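Local structure of protein AggB (Escherichia coli, 4PHX) at residues B[50-55]-B[62-67]; B[36-41]-B[77-82]; B[69-74]-B[82-87]. The protein serves as the minor subunit of type I aggregative adherence fimbriae, and probably contributes to the adhesion of enteroaggregative cells to their host. One frame throughout, in Å; residues are numbered along the deposited sequence.

Contact 1 of 3, residues B[50-55]-B[62-67]; sequences YIVQNN and LKVKIG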
ATOM      1  N   TYR B  50       1.463   3.479 -23.687  1.00 43.29           N
ATOM      2  CA  TYR B  50       1.847   4.516 -24.622  1.00 45.03           C
ATOM      3  C   TYR B  50       2.246   5.800 -23.921  1.00 42.03           C
ATOM      4  O   TYR B  50       1.902   6.010 -22.764  1.00 41.01           O
ATOM      5  CB  TYR B  50       0.658   4.832 -25.535  1.00 41.89           C
ATOM      6  CG  TYR B  50       0.043   3.646 -26.242  1.00 42.77           C
ATOM      7  CD1 TYR B  50       0.412   3.321 -27.552  1.00 40.63           C
ATOM      8  CD2 TYR B  50      -0.942   2.876 -25.623  1.00 36.43           C
ATOM      9  CE1 TYR B  50      -0.169   2.243 -28.216  1.00 39.15           C
ATOM     10  CE2 TYR B  50      -1.514   1.807 -26.263  1.00 33.03           C
ATOM     11  CZ  TYR B  50      -1.127   1.489 -27.558  1.00 38.50           C
ATOM     12  OH  TYR B  50      -1.709   0.426 -28.196  1.00 35.90           O
ATOM     13  N   ILE B  51       2.933   6.671 -24.653  1.00 43.53           N
ATOM     14  CA  ILE B  51       3.191   8.038 -24.211  1.00 43.98           C
ATOM     15  C   ILE B  51       2.509   9.002 -25.167  1.00 45.00           C
ATOM     16  O   ILE B  51       2.645   8.872 -26.378  1.00 49.60           O
ATOM     17  CB  ILE B  51       4.702   8.353 -24.217  1.00 49.87           C
ATOM     18  CG1 ILE B  51       5.434   7.524 -23.160  1.00 51.28           C
ATOM     19  CG2 ILE B  51       4.932   9.839 -24.002  1.00 48.73           C
ATOM     20  CD1 ILE B  51       5.678   8.281 -21.873  1.00 56.88           C
ATOM     21  N   VAL B  52       1.801   9.987 -24.643  1.00 43.15           N
ATOM     22  CA  VAL B  52       1.091  10.919 -25.507  1.00 44.95           C
ATOM     23  C   VAL B  52       1.558  12.354 -25.315  1.00 49.98           C
ATOM     24  O   VAL B  52       1.658  12.831 -24.189  1.00 54.22           O
ATOM     25  CB  VAL B  52      -0.432  10.864 -25.247  1.00 46.83           C
ATOM     26  CG1 VAL B  52      -1.164  11.884 -26.100  1.00 44.86           C
ATOM     27  CG2 VAL B  52      -0.952   9.477 -25.513  1.00 43.00           C
ATOM     28  N   GLN B  53       1.800  13.041 -26.428  1.00 53.46           N
ATOM     29  CA  GLN B  53       2.290  14.413 -26.433  1.00 58.04           C
ATOM     30  C   GLN B  53       1.207  15.420 -26.107  1.00 58.22           C
ATOM     31  O   GLN B  53       0.107  15.360 -26.653  1.00 58.78           O
ATOM     32  CB  GLN B  53       2.869  14.775 -27.810  1.00 58.02           C
ATOM     33  CG  GLN B  53       4.233  14.184 -28.102  1.00 70.02           C
ATOM     34  CD  GLN B  53       5.271  14.573 -27.056  1.00 70.09           C
ATOM     35  OE1 GLN B  53       5.477  13.853 -26.076  1.00 64.95           O
ATOM     36  NE2 GLN B  53       5.934  15.711 -27.266  1.00 71.00           N
ATOM     37  N   ASN B  54       1.536  16.356 -25.225  1.00 60.73           N
ATOM     38  CA  ASN B  54       0.760  17.572 -25.071  1.00 61.46           C
ATOM     39  C   ASN B  54       0.971  18.410 -26.319  1.00 65.44           C
ATOM     40  O   ASN B  54       1.952  18.232 -27.038  1.00 64.79           O
ATOM     41  CB  ASN B  54       1.260  18.344 -23.855  1.00 62.72           C
ATOM     42  CG  ASN B  54       0.411  19.562 -23.528  1.00 66.18           C
ATOM     43  OD1 ASN B  54      -0.143  20.219 -24.413  1.00 61.90           O
ATOM     44  ND2 ASN B  54       0.308  19.867 -22.238  1.00 67.22           N
ATOM     45  N   ASN B  55       0.053  19.327 -26.582  1.00 68.28           N
ATOM     46  CA  ASN B  55       0.277  20.309 -27.630  1.00 72.94           C
ATOM     47  C   ASN B  55       1.090  21.482 -27.095  1.00 74.98           C
ATOM     48  O   ASN B  55       0.541  22.541 -26.775  1.00 76.03           O
ATOM     49  CB  ASN B  55      -1.043  20.777 -28.226  1.00 70.54           C
ATOM     50  CG  ASN B  55      -1.865  19.629 -28.757  1.00 73.56           C
ATOM     51  OD1 ASN B  55      -2.948  19.347 -28.253  1.00 72.70           O
ATOM     52  ND2 ASN B  55      -1.348  18.948 -29.777  1.00 76.26           N
ATOM     53  N   LEU B  62       2.031  12.400 -21.040  1.00 54.72           N
ATOM     54  CA  LEU B  62       1.225  11.420 -20.337  1.00 47.70           C
ATOM     55  C   LEU B  62       1.591  10.022 -20.780  1.00 45.52           C
ATOM     56  O   LEU B  62       1.625   9.739 -21.971  1.00 51.32           O
ATOM     57  CB  LEU B  62      -0.250  11.663 -20.582  1.00 50.27           C
ATOM     58  CG  LEU B  62      -0.770  12.829 -19.761  1.00 60.29           C
ATOM     59  CD1 LEU B  62      -2.251  13.057 -20.040  1.00 58.74           C
ATOM     60  CD2 LEU B  62      -0.507  12.552 -18.281  1.00 55.92           C
ATOM     61  N   LYS B  63       1.894   9.160 -19.821  1.00 43.46           N
ATOM     62  CA  LYS B  63       1.992   7.739 -20.085  1.00 44.46           C
ATOM     63  C   LYS B  63       0.596   7.207 -19.855  1.00 45.49           C
ATOM     64  O   LYS B  63       0.024   7.354 -18.774  1.00 44.78           O
ATOM     65  CB  LYS B  63       2.943   7.034 -19.104  1.00 50.47           C
ATOM     66  CG  LYS B  63       4.206   7.791 -18.733  1.00 51.67           C
ATOM     67  CD  LYS B  63       5.105   6.978 -17.789  1.00 60.16           C
ATOM     68  CE  LYS B  63       5.574   5.642 -18.395  1.00 60.92           C
ATOM     69  NZ  LYS B  63       6.643   5.806 -19.436  1.00 61.47           N
ATOM     70  N   VAL B  64       0.032   6.580 -20.871  1.00 46.86           N
ATOM     71  CA  VAL B  64      -1.293   6.040 -20.722  1.00 40.80           C
ATOM     72  C   VAL B  64      -1.275   4.571 -21.086  1.00 45.44           C
ATOM     73  O   VAL B  64      -0.314   4.080 -21.688  1.00 40.49           O
ATOM     74  CB  VAL B  64      -2.281   6.798 -21.599  1.00 41.43           C
ATOM     75  CG1 VAL B  64      -2.268   8.270 -21.228  1.00 36.67           C
ATOM     76  CG2 VAL B  64      -1.954   6.584 -23.095  1.00 36.58           C
ATOM     77  N   LYS B  65      -2.328   3.864 -20.692  1.00 42.24           N
ATOM     78  CA  LYS B  65      -2.495   2.470 -21.079  1.00 42.68           C
ATOM     79  C   LYS B  65      -3.946   2.218 -21.465  1.00 39.00           C
ATOM     80  O   LYS B  65      -4.862   2.908 -21.012  1.00 34.96           O
ATOM     81  CB  LYS B  65      -2.057   1.508 -19.959  1.00 41.60           C
ATOM     82  CG  LYS B  65      -2.830   1.656 -18.652  1.00 45.61           C
ATOM     83  CD  LYS B  65      -2.425   0.598 -17.603  1.00 42.90           C
ATOM     84  CE  LYS B  65      -3.221   0.738 -16.311  1.00 39.98           C
ATOM     85  NZ  LYS B  65      -2.753  -0.230 -15.260  1.00 45.45           N
ATOM     86  N   ILE B  66      -4.149   1.220 -22.311  1.00 41.10           N
ATOM     87  CA  ILE B  66      -5.476   0.958 -22.825  1.00 39.41           C
ATOM     88  C   ILE B  66      -5.931  -0.472 -22.563  1.00 33.90           C
ATOM     89  O   ILE B  66      -5.161  -1.416 -22.634  1.00 33.04           O
ATOM     90  CB  ILE B  66      -5.557   1.282 -24.332  1.00 35.06           C
ATOM     91  CG1 ILE B  66      -7.015   1.316 -24.792  1.00 34.68           C
ATOM     92  CG2 ILE B  66      -4.716   0.280 -25.134  1.00 31.69           C
ATOM     93  CD1 ILE B  66      -7.213   1.801 -26.239  1.00 36.14           C
ATOM     94  N   GLY B  67      -7.211  -0.612 -22.273  1.00 36.57           N
ATOM     95  CA  GLY B  67      -7.810  -1.922 -22.110  1.00 39.77           C
ATOM     96  C   GLY B  67      -8.633  -1.957 -20.843  1.00 38.68           C
ATOM     97  O   GLY B  67      -9.684  -1.335 -20.773  1.00 36.82           O
TER
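Y50 and V64 are an antiparallel hydrogen-bonded pair, and both bonds between them are 2.7 Å long: Y50 N to V64 O, almost straight at 172°, and V64 N to Y50 O. Two residues further on, V52 N meets L62 O at 2.7 Å, whereas the return bond from L62 N to V52 O stretches to 3.2 Å. The non-hydrogen-bonded pair I51 and K63 lies between these two pairs, where Y50 O and L62 O also take CA-H contacts from K63 and I51.

Y50, V52, L62, V64 and I66 form the inner face. Methyl CG2 of V64 meets CG2 of V52 at 3.9 Å, the two side chains slanting across each other. I66 CG2 reaches the rim of the Y50 ring, 3.7 Å from CE2 and near the ring plane. On the other face I51 and K63 lie side by side, with I51 CD1 3.5 Å from K63 CG. Bends at chi3 and chi4 (60° and 75°) bring the lysine NZ to its hydrogen bond with N44 OD1, 3.6 Å from I51 CD1.

F110 of strand 107-117 packs on V52 and V64, and I39 on V64 and I66, while Y50 OH bonds to the backbone N of I39. Strand 49-53 is outermost in its sheet within this chain, with 61-67 next to it: the apolar face of this hairpin enters the core of the Ig-like sandwich, and the tyrosine carries its one polar group across to a backbone amide of the facing sheet.

Contact 2 of 3, residues B[36-41]-B[77-82]; sequences HIWINA and EGQRGV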
ATOM      1  N   HIS B  36     -10.333  -6.071 -30.570  1.00 43.96           N
ATOM      2  CA  HIS B  36      -8.931  -5.831 -30.830  1.00 39.78           C
ATOM      3  C   HIS B  36      -8.846  -4.325 -30.912  1.00 35.99           C
ATOM      4  O   HIS B  36      -9.448  -3.736 -31.815  1.00 36.92           O
ATOM      5  CB  HIS B  36      -8.735  -6.423 -32.210  1.00 51.21           C
ATOM      6  CG  HIS B  36      -7.371  -6.276 -32.783  1.00 45.34           C
ATOM      7  ND1 HIS B  36      -7.158  -6.246 -34.142  1.00 42.89           N
ATOM      8  CD2 HIS B  36      -6.151  -6.210 -32.202  1.00 49.55           C
ATOM      9  CE1 HIS B  36      -5.861  -6.155 -34.377  1.00 44.94           C
ATOM     10  NE2 HIS B  36      -5.230  -6.125 -33.217  1.00 48.67           N
ATOM     11  N   ILE B  37      -8.155  -3.688 -29.974  1.00 34.69           N
ATOM     12  CA  ILE B  37      -7.989  -2.229 -30.016  1.00 35.99           C
ATOM     13  C   ILE B  37      -6.565  -1.810 -29.734  1.00 37.86           C
ATOM     14  O   ILE B  37      -5.812  -2.561 -29.131  1.00 42.12           O
ATOM     15  CB  ILE B  37      -8.884  -1.488 -28.980  1.00 32.17           C
ATOM     16  CG1 ILE B  37      -8.506  -1.883 -27.561  1.00 33.68           C
ATOM     17  CG2 ILE B  37     -10.339  -1.755 -29.222  1.00 32.75           C
ATOM     18  CD1 ILE B  37      -9.591  -1.570 -26.517  1.00 30.59           C
ATOM     19  N   TRP B  38      -6.204  -0.595 -30.141  1.00 32.27           N
ATOM     20  CA  TRP B  38      -4.918  -0.030 -29.767  1.00 32.67           C
ATOM     21  C   TRP B  38      -4.971   1.479 -29.864  1.00 36.08           C
ATOM     22  O   TRP B  38      -5.940   2.032 -30.397  1.00 36.05           O
ATOM     23  CB  TRP B  38      -3.781  -0.590 -30.630  1.00 30.70           C
ATOM     24  CG  TRP B  38      -3.946  -0.367 -32.093  1.00 37.22           C
ATOM     25  CD1 TRP B  38      -3.387   0.635 -32.842  1.00 33.72           C
ATOM     26  CD2 TRP B  38      -4.720  -1.162 -33.008  1.00 34.58           C
ATOM     27  NE1 TRP B  38      -3.768   0.509 -34.158  1.00 35.10           N
ATOM     28  CE2 TRP B  38      -4.586  -0.584 -34.285  1.00 34.81           C
ATOM     29  CE3 TRP B  38      -5.518  -2.300 -32.865  1.00 35.55           C
ATOM     30  CZ2 TRP B  38      -5.206  -1.110 -35.411  1.00 42.44           C
ATOM     31  CZ3 TRP B  38      -6.138  -2.825 -33.983  1.00 40.03           C
ATOM     32  CH2 TRP B  38      -5.983  -2.231 -35.243  1.00 44.06           C
ATOM     33  N   ILE B  39      -3.950   2.153 -29.338  1.00 27.66           N
ATOM     34  CA  ILE B  39      -3.863   3.590 -29.534  1.00 30.78           C
ATOM     35  C   ILE B  39      -2.824   3.878 -30.598  1.00 35.69           C
ATOM     36  O   ILE B  39      -1.764   3.244 -30.605  1.00 36.73           O
ATOM     37  CB  ILE B  39      -3.434   4.311 -28.267  1.00 36.86           C
ATOM     38  CG1 ILE B  39      -4.458   4.079 -27.145  1.00 34.16           C
ATOM     39  CG2 ILE B  39      -3.184   5.816 -28.558  1.00 35.25           C
ATOM     40  CD1 ILE B  39      -4.155   4.851 -25.893  1.00 35.35           C
ATOM     41  N   ASN B  40      -3.096   4.828 -31.490  1.00 32.96           N
ATOM     42  CA  ASN B  40      -2.055   5.250 -32.452  1.00 39.18           C
ATOM     43  C   ASN B  40      -1.130   6.320 -31.888  1.00 37.34           C
ATOM     44  O   ASN B  40      -1.333   7.518 -32.094  1.00 40.95           O
ATOM     45  CB  ASN B  40      -2.654   5.726 -33.761  1.00 33.67           C
ATOM     46  CG  ASN B  40      -3.575   4.715 -34.356  1.00 36.69           C
ATOM     47  OD1 ASN B  40      -3.151   3.630 -34.745  1.00 38.02           O
ATOM     48  ND2 ASN B  40      -4.851   5.053 -34.417  1.00 36.05           N
ATOM     49  N   ALA B  41      -0.132   5.871 -31.145  1.00 39.61           N
ATOM     50  CA  ALA B  41       0.835   6.761 -30.527  1.00 40.61           C
ATOM     51  C   ALA B  41       2.071   5.927 -30.240  1.00 41.65           C
ATOM     52  O   ALA B  41       2.024   4.699 -30.324  1.00 45.12           O
ATOM     53  CB  ALA B  41       0.274   7.337 -29.269  1.00 36.84           C
ATOM     54  N   GLU B  77      -1.341 -10.368 -36.375  1.00 55.96           N
ATOM     55  CA  GLU B  77      -1.112 -10.113 -37.812  1.00 61.62           C
ATOM     56  C   GLU B  77      -0.520  -8.769 -38.314  1.00 61.39           C
ATOM     57  O   GLU B  77      -1.074  -8.199 -39.266  1.00 60.90           O
ATOM     58  CB  GLU B  77      -2.412 -10.340 -38.604  1.00 52.36           C
ATOM     59  CG  GLU B  77      -2.933 -11.757 -38.655  1.00 53.82           C
ATOM     60  CD  GLU B  77      -4.352 -11.800 -39.196  1.00 55.83           C
ATOM     61  OE1 GLU B  77      -4.715 -10.867 -39.949  1.00 60.52           O
ATOM     62  OE2 GLU B  77      -5.103 -12.742 -38.867  1.00 60.22           O
ATOM     63  N   GLY B  78       0.542  -8.222 -37.719  1.00 58.80           N
ATOM     64  CA  GLY B  78       0.991  -8.469 -36.369  1.00 57.22           C
ATOM     65  C   GLY B  78       0.786  -7.111 -35.725  1.00 56.60           C
ATOM     66  O   GLY B  78       1.743  -6.383 -35.426  1.00 51.16           O
ATOM     67  N   GLN B  79      -0.487  -6.754 -35.566  1.00 52.39           N
ATOM     68  CA  GLN B  79      -0.878  -5.494 -34.942  1.00 49.90           C
ATOM     69  C   GLN B  79      -0.850  -5.628 -33.425  1.00 48.72           C
ATOM     70  O   GLN B  79      -1.546  -6.476 -32.864  1.00 52.03           O
ATOM     71  CB  GLN B  79      -2.286  -5.093 -35.397  1.00 47.97           C
ATOM     72  CG  GLN B  79      -2.812  -3.843 -34.705  1.00 47.65           C
ATOM     73  CD  GLN B  79      -1.969  -2.608 -35.017  1.00 43.13           C
ATOM     74  OE1 GLN B  79      -1.806  -2.237 -36.184  1.00 38.87           O
ATOM     75  NE2 GLN B  79      -1.434  -1.971 -33.978  1.00 40.35           N
ATOM     76  N   ARG B  80      -0.038  -4.806 -32.770  1.00 44.51           N
ATOM     77  CA  ARG B  80       0.018  -4.771 -31.313  1.00 47.36           C
ATOM     78  C   ARG B  80      -1.212  -4.030 -30.781  1.00 47.63           C
ATOM     79  O   ARG B  80      -1.658  -3.052 -31.382  1.00 45.15           O
ATOM     80  CB  ARG B  80       1.301  -4.076 -30.831  1.00 49.99           C
ATOM     81  CG  ARG B  80       2.624  -4.745 -31.260  1.00 57.89           C
ATOM     82  CD  ARG B  80       3.856  -3.871 -30.912  1.00 64.36           C
ATOM     83  NE  ARG B  80       3.991  -2.729 -31.819  1.00 66.70           N
ATOM     84  CZ  ARG B  80       4.758  -1.662 -31.597  1.00 65.39           C
ATOM     85  NH1 ARG B  80       5.475  -1.561 -30.486  1.00 63.09           N
ATOM     86  NH2 ARG B  80       4.799  -0.684 -32.493  1.00 69.81           N
ATOM     87  N   GLY B  81      -1.766  -4.508 -29.668  1.00 47.25           N
ATOM     88  CA  GLY B  81      -2.922  -3.885 -29.047  1.00 41.07           C
ATOM     89  C   GLY B  81      -3.401  -4.723 -27.884  1.00 42.14           C
ATOM     90  O   GLY B  81      -2.679  -5.585 -27.409  1.00 46.54           O
ATOM     91  N   VAL B  82      -4.614  -4.483 -27.409  1.00 41.40           N
ATOM     92  CA  VAL B  82      -5.177  -5.373 -26.405  1.00 47.09           C
ATOM     93  C   VAL B  82      -6.429  -6.015 -26.990  1.00 47.14           C
ATOM     94  O   VAL B  82      -7.058  -5.440 -27.871  1.00 43.52           O
ATOM     95  CB  VAL B  82      -5.446  -4.675 -25.047  1.00 45.40           C
ATOM     96  CG1 VAL B  82      -4.151  -4.078 -24.483  1.00 39.86           C
ATOM     97  CG2 VAL B  82      -6.488  -3.595 -25.197  1.00 43.28           C
TER
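I37 and V82 form an antiparallel hydrogen-bonded pair in the Ig-like beta sandwich, next to the corner that the chain turns at G81. I37 N donates to V82 O at 2.9 Å, nearly straight, and V82 N returns a bond to I37 O at 2.8 Å, so both backbone groups of each residue are satisfied. Alongside, I37 CG1 packs on V82 CG2 at 3.5 Å.

On the 79-80 side of the corner the contact passes to side chains. The Q79 amide is stacked on the indole of W38, their planes 6° apart, with CD over the ring. Its NE2 turns to the carbonyl of its own neighbour, R80 O, at 2.8 Å, nearly straight and on a lone pair. That bond fixes the rotation of the amide. W38 NE1 has a weak bond to N40 OD1, while N40 ND2 is held by S111 and S113. H36 presents NE2 to Q79 CG, and its ND1 bonds weakly to E115; W38 CZ3 lies over the centre of the imidazole.

The bend at chi2 of Q79 (63°) sets CD over the indole, and Q79 CG makes a CH-pi contact over the face, 3.4 Å from the centroid of the W38 six-membered ring and almost on its normal.

Contact 3 of 3, residues B[69-74]-B[82-87]; sequences GGWSSS and VYRQGE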
ATOM      1  N   GLY B  69     -10.236  -4.332 -17.384  1.00 53.81           N
ATOM      2  CA  GLY B  69     -10.885  -5.604 -17.094  1.00 48.88           C
ATOM      3  C   GLY B  69     -11.292  -6.465 -18.281  1.00 48.63           C
ATOM      4  O   GLY B  69     -12.234  -6.144 -19.002  1.00 54.21           O
ATOM      5  N   GLY B  70     -10.567  -7.561 -18.484  1.00 44.60           N
ATOM      6  CA  GLY B  70     -10.901  -8.519 -19.509  1.00 42.19           C
ATOM      7  C   GLY B  70     -10.211  -8.276 -20.838  1.00 46.33           C
ATOM      8  O   GLY B  70     -10.587  -8.883 -21.841  1.00 44.94           O
ATOM      9  N   TRP B  71      -9.211  -7.396 -20.851  1.00 46.56           N
ATOM     10  CA  TRP B  71      -8.445  -7.095 -22.060  1.00 39.26           C
ATOM     11  C   TRP B  71      -7.035  -7.620 -21.836  1.00 45.92           C
ATOM     12  O   TRP B  71      -6.384  -7.261 -20.863  1.00 54.96           O
ATOM     13  CB  TRP B  71      -8.418  -5.574 -22.354  1.00 38.41           C
ATOM     14  CG  TRP B  71      -9.774  -4.915 -22.689  1.00 39.43           C
ATOM     15  CD1 TRP B  71     -10.617  -4.277 -21.819  1.00 39.38           C
ATOM     16  CD2 TRP B  71     -10.406  -4.836 -23.977  1.00 39.76           C
ATOM     17  NE1 TRP B  71     -11.726  -3.813 -22.479  1.00 31.23           N
ATOM     18  CE2 TRP B  71     -11.632  -4.157 -23.801  1.00 38.02           C
ATOM     19  CE3 TRP B  71     -10.063  -5.289 -25.259  1.00 37.43           C
ATOM     20  CZ2 TRP B  71     -12.512  -3.913 -24.862  1.00 34.53           C
ATOM     21  CZ3 TRP B  71     -10.942  -5.060 -26.302  1.00 39.11           C
ATOM     22  CH2 TRP B  71     -12.147  -4.366 -26.101  1.00 33.86           C
ATOM     23  N   SER B  72      -6.564  -8.481 -22.727  1.00 50.64           N
ATOM     24  CA  SER B  72      -5.206  -8.997 -22.643  1.00 47.58           C
ATOM     25  C   SER B  72      -4.392  -8.363 -23.755  1.00 50.11           C
ATOM     26  O   SER B  72      -4.927  -8.086 -24.836  1.00 47.19           O
ATOM     27  CB  SER B  72      -5.187 -10.526 -22.780  1.00 48.50           C
ATOM     28  OG  SER B  72      -6.057 -11.128 -21.840  1.00 54.18           O
ATOM     29  N   SER B  73      -3.105  -8.131 -23.484  1.00 49.77           N
ATOM     30  CA  SER B  73      -2.201  -7.541 -24.456  1.00 47.62           C
ATOM     31  C   SER B  73      -2.114  -8.470 -25.656  1.00 50.53           C
ATOM     32  O   SER B  73      -2.111  -9.688 -25.483  1.00 55.47           O
ATOM     33  CB  SER B  73      -0.824  -7.348 -23.834  1.00 51.92           C
ATOM     34  OG  SER B  73      -0.869  -6.450 -22.740  1.00 59.34           O
ATOM     35  N   SER B  74      -2.042  -7.928 -26.868  1.00 49.07           N
ATOM     36  CA  SER B  74      -2.078  -8.801 -28.050  1.00 51.14           C
ATOM     37  C   SER B  74      -1.201  -8.412 -29.254  1.00 54.06           C
ATOM     38  O   SER B  74      -0.744  -7.273 -29.378  1.00 50.16           O
ATOM     39  CB  SER B  74      -3.533  -9.054 -28.504  1.00 45.93           C
ATOM     40  OG  SER B  74      -4.170  -7.858 -28.900  1.00 40.09           O
ATOM     41  N   VAL B  82      -4.614  -4.483 -27.409  1.00 41.40           N
ATOM     42  CA  VAL B  82      -5.177  -5.373 -26.405  1.00 47.09           C
ATOM     43  C   VAL B  82      -6.429  -6.015 -26.990  1.00 47.14           C
ATOM     44  O   VAL B  82      -7.058  -5.440 -27.871  1.00 43.52           O
ATOM     45  CB  VAL B  82      -5.446  -4.675 -25.047  1.00 45.40           C
ATOM     46  CG1 VAL B  82      -4.151  -4.078 -24.483  1.00 39.86           C
ATOM     47  CG2 VAL B  82      -6.488  -3.595 -25.197  1.00 43.28           C
ATOM     48  N   TYR B  83      -6.759  -7.212 -26.511  1.00 45.42           N
ATOM     49  CA  TYR B  83      -7.774  -8.055 -27.132  1.00 43.56           C
ATOM     50  C   TYR B  83      -8.700  -8.678 -26.084  1.00 47.17           C
ATOM     51  O   TYR B  83      -8.408  -8.659 -24.885  1.00 46.39           O
ATOM     52  CB  TYR B  83      -7.120  -9.165 -27.980  1.00 46.79           C
ATOM     53  CG  TYR B  83      -7.479 -10.579 -27.541  1.00 48.22           C
ATOM     54  CD1 TYR B  83      -8.486 -11.295 -28.181  1.00 44.54           C
ATOM     55  CD2 TYR B  83      -6.821 -11.190 -26.481  1.00 53.74           C
ATOM     56  CE1 TYR B  83      -8.833 -12.572 -27.774  1.00 50.72           C
ATOM     57  CE2 TYR B  83      -7.160 -12.483 -26.075  1.00 50.92           C
ATOM     58  CZ  TYR B  83      -8.167 -13.163 -26.725  1.00 53.67           C
ATOM     59  OH  TYR B  83      -8.511 -14.439 -26.318  1.00 60.67           O
ATOM     60  N   ARG B  84      -9.804  -9.240 -26.566  1.00 44.40           N
ATOM     61  CA  ARG B  84     -10.850  -9.817 -25.743  1.00 45.06           C
ATOM     62  C   ARG B  84     -11.669 -10.767 -26.632  1.00 50.18           C
ATOM     63  O   ARG B  84     -12.072 -10.389 -27.739  1.00 45.08           O
ATOM     64  CB  ARG B  84     -11.721  -8.679 -25.265  1.00 39.41           C
ATOM     65  CG  ARG B  84     -12.849  -9.066 -24.426  1.00 47.00           C
ATOM     66  CD  ARG B  84     -13.684  -7.852 -24.136  1.00 43.38           C
ATOM     67  NE  ARG B  84     -14.431  -8.065 -22.907  1.00 50.04           N
ATOM     68  CZ  ARG B  84     -14.067  -7.575 -21.727  1.00 53.80           C
ATOM     69  NH1 ARG B  84     -12.980  -6.810 -21.626  1.00 46.59           N
ATOM     70  NH2 ARG B  84     -14.807  -7.826 -20.653  1.00 55.66           N
ATOM     71  N   GLN B  85     -11.885 -12.000 -26.174  1.00 50.11           N
ATOM     72  CA  GLN B  85     -12.700 -12.961 -26.919  1.00 49.59           C
ATOM     73  C   GLN B  85     -14.139 -12.606 -26.682  1.00 49.56           C
ATOM     74  O   GLN B  85     -14.449 -11.938 -25.696  1.00 49.63           O
ATOM     75  CB  GLN B  85     -12.446 -14.399 -26.452  1.00 53.52           C
ATOM     76  CG  GLN B  85     -13.233 -15.500 -27.201  1.00 55.87           C
ATOM     77  CD  GLN B  85     -12.435 -16.155 -28.328  1.00 65.08           C
ATOM     78  OE1 GLN B  85     -11.353 -16.708 -28.103  1.00 67.38           O
ATOM     79  NE2 GLN B  85     -12.969 -16.092 -29.548  1.00 69.62           N
ATOM     80  N   GLY B  86     -15.023 -13.033 -27.581  1.00 47.94           N
ATOM     81  CA  GLY B  86     -16.443 -12.856 -27.355  1.00 50.09           C
ATOM     82  C   GLY B  86     -17.242 -12.614 -28.613  1.00 53.47           C
ATOM     83  O   GLY B  86     -16.770 -11.976 -29.557  1.00 52.83           O
ATOM     84  N   GLU B  87     -18.470 -13.116 -28.620  1.00 51.41           N
ATOM     85  CA  GLU B  87     -19.362 -12.897 -29.753  1.00 55.99           C
ATOM     86  C   GLU B  87     -20.341 -11.783 -29.465  1.00 48.87           C
ATOM     87  O   GLU B  87     -21.143 -11.428 -30.327  1.00 46.13           O
ATOM     88  CB  GLU B  87     -20.142 -14.166 -30.099  1.00 57.16           C
ATOM     89  CG  GLU B  87     -19.270 -15.355 -30.454  1.00 60.25           C
ATOM     90  CD  GLU B  87     -20.083 -16.627 -30.602  1.00 65.85           C
ATOM     91  OE1 GLU B  87     -19.498 -17.721 -30.456  1.00 67.22           O
ATOM     92  OE2 GLU B  87     -21.307 -16.526 -30.864  1.00 63.73           O
TER
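The indole of W71 carries the guanidinium of R84 over one face: NH1 stands 3.3 Å above the ring plane, displaced toward the rim, and CZ lies 4.7 Å from the centroid of the five-membered ring in a cation-pi contact. The two planes are 61° apart, so the guanidinium is tilted against the ring. R84 CB makes a CH-pi contact with the six-membered ring of W71, so both ends of the arginine chain lie over the indole. In the guanidinium plane, G69 O accepts a bond from R84 NH1 at 2.8 Å and 168°, while G70 O lies over a guanidinium face. CG of R84 is anti to the backbone N (chi1 179°), and the chain runs on extended to NE, carrying the guanidinium across the indole to G69. W71 NE1 donates to I92 O, and the indole also touches F35 and F93, which belong to opposite sheets of the sandwich.

Beside this cluster S72 and Y83 are an antiparallel hydrogen-bonded pair, with S72 N to Y83 O at 2.8 Å and Y83 N to S72 O at 2.6 Å. V82 CG2 approaches W71 CE3 at 4.0 Å. The Y83 ring turns its edge toward S72 O, and S74 OG, weakly bonded to G81 O, comes 3.4 Å from Y83 CB.

At the subunit boundary S72 OG bonds to S73 OG of the second subunit, and S73 and S74 pair with a parallel strand there, so the sheet runs on between copies. R84 ties the 69-71 loop to strand 82-85 by one hydrogen bond and a cation-pi contact, which would be expected to offset part of its charge.

Overall arrangement
From the N terminus, strand 34-39 comes first; its I37 pairs with V82, far along the chain, and contact 2 thereby closes a long loop. Inside that loop the chain forms the 49-53/61-67 hairpin, so contact 1 is nested within contact 2. Contact 3 begins only after contact 1 has closed, and it closes the short excursion from 72-76 through 79-80 to 82-85; its segments alternate with those of contact 2, so the two cross, sharing V82. Contacts 2 and 3 put 34-39 and 72-76 on the two sides of 82-85, with 79-80 beyond 72-76, while contact 1 belongs to the other sheet. Packing of V82 against I66 and G67 links the sheets.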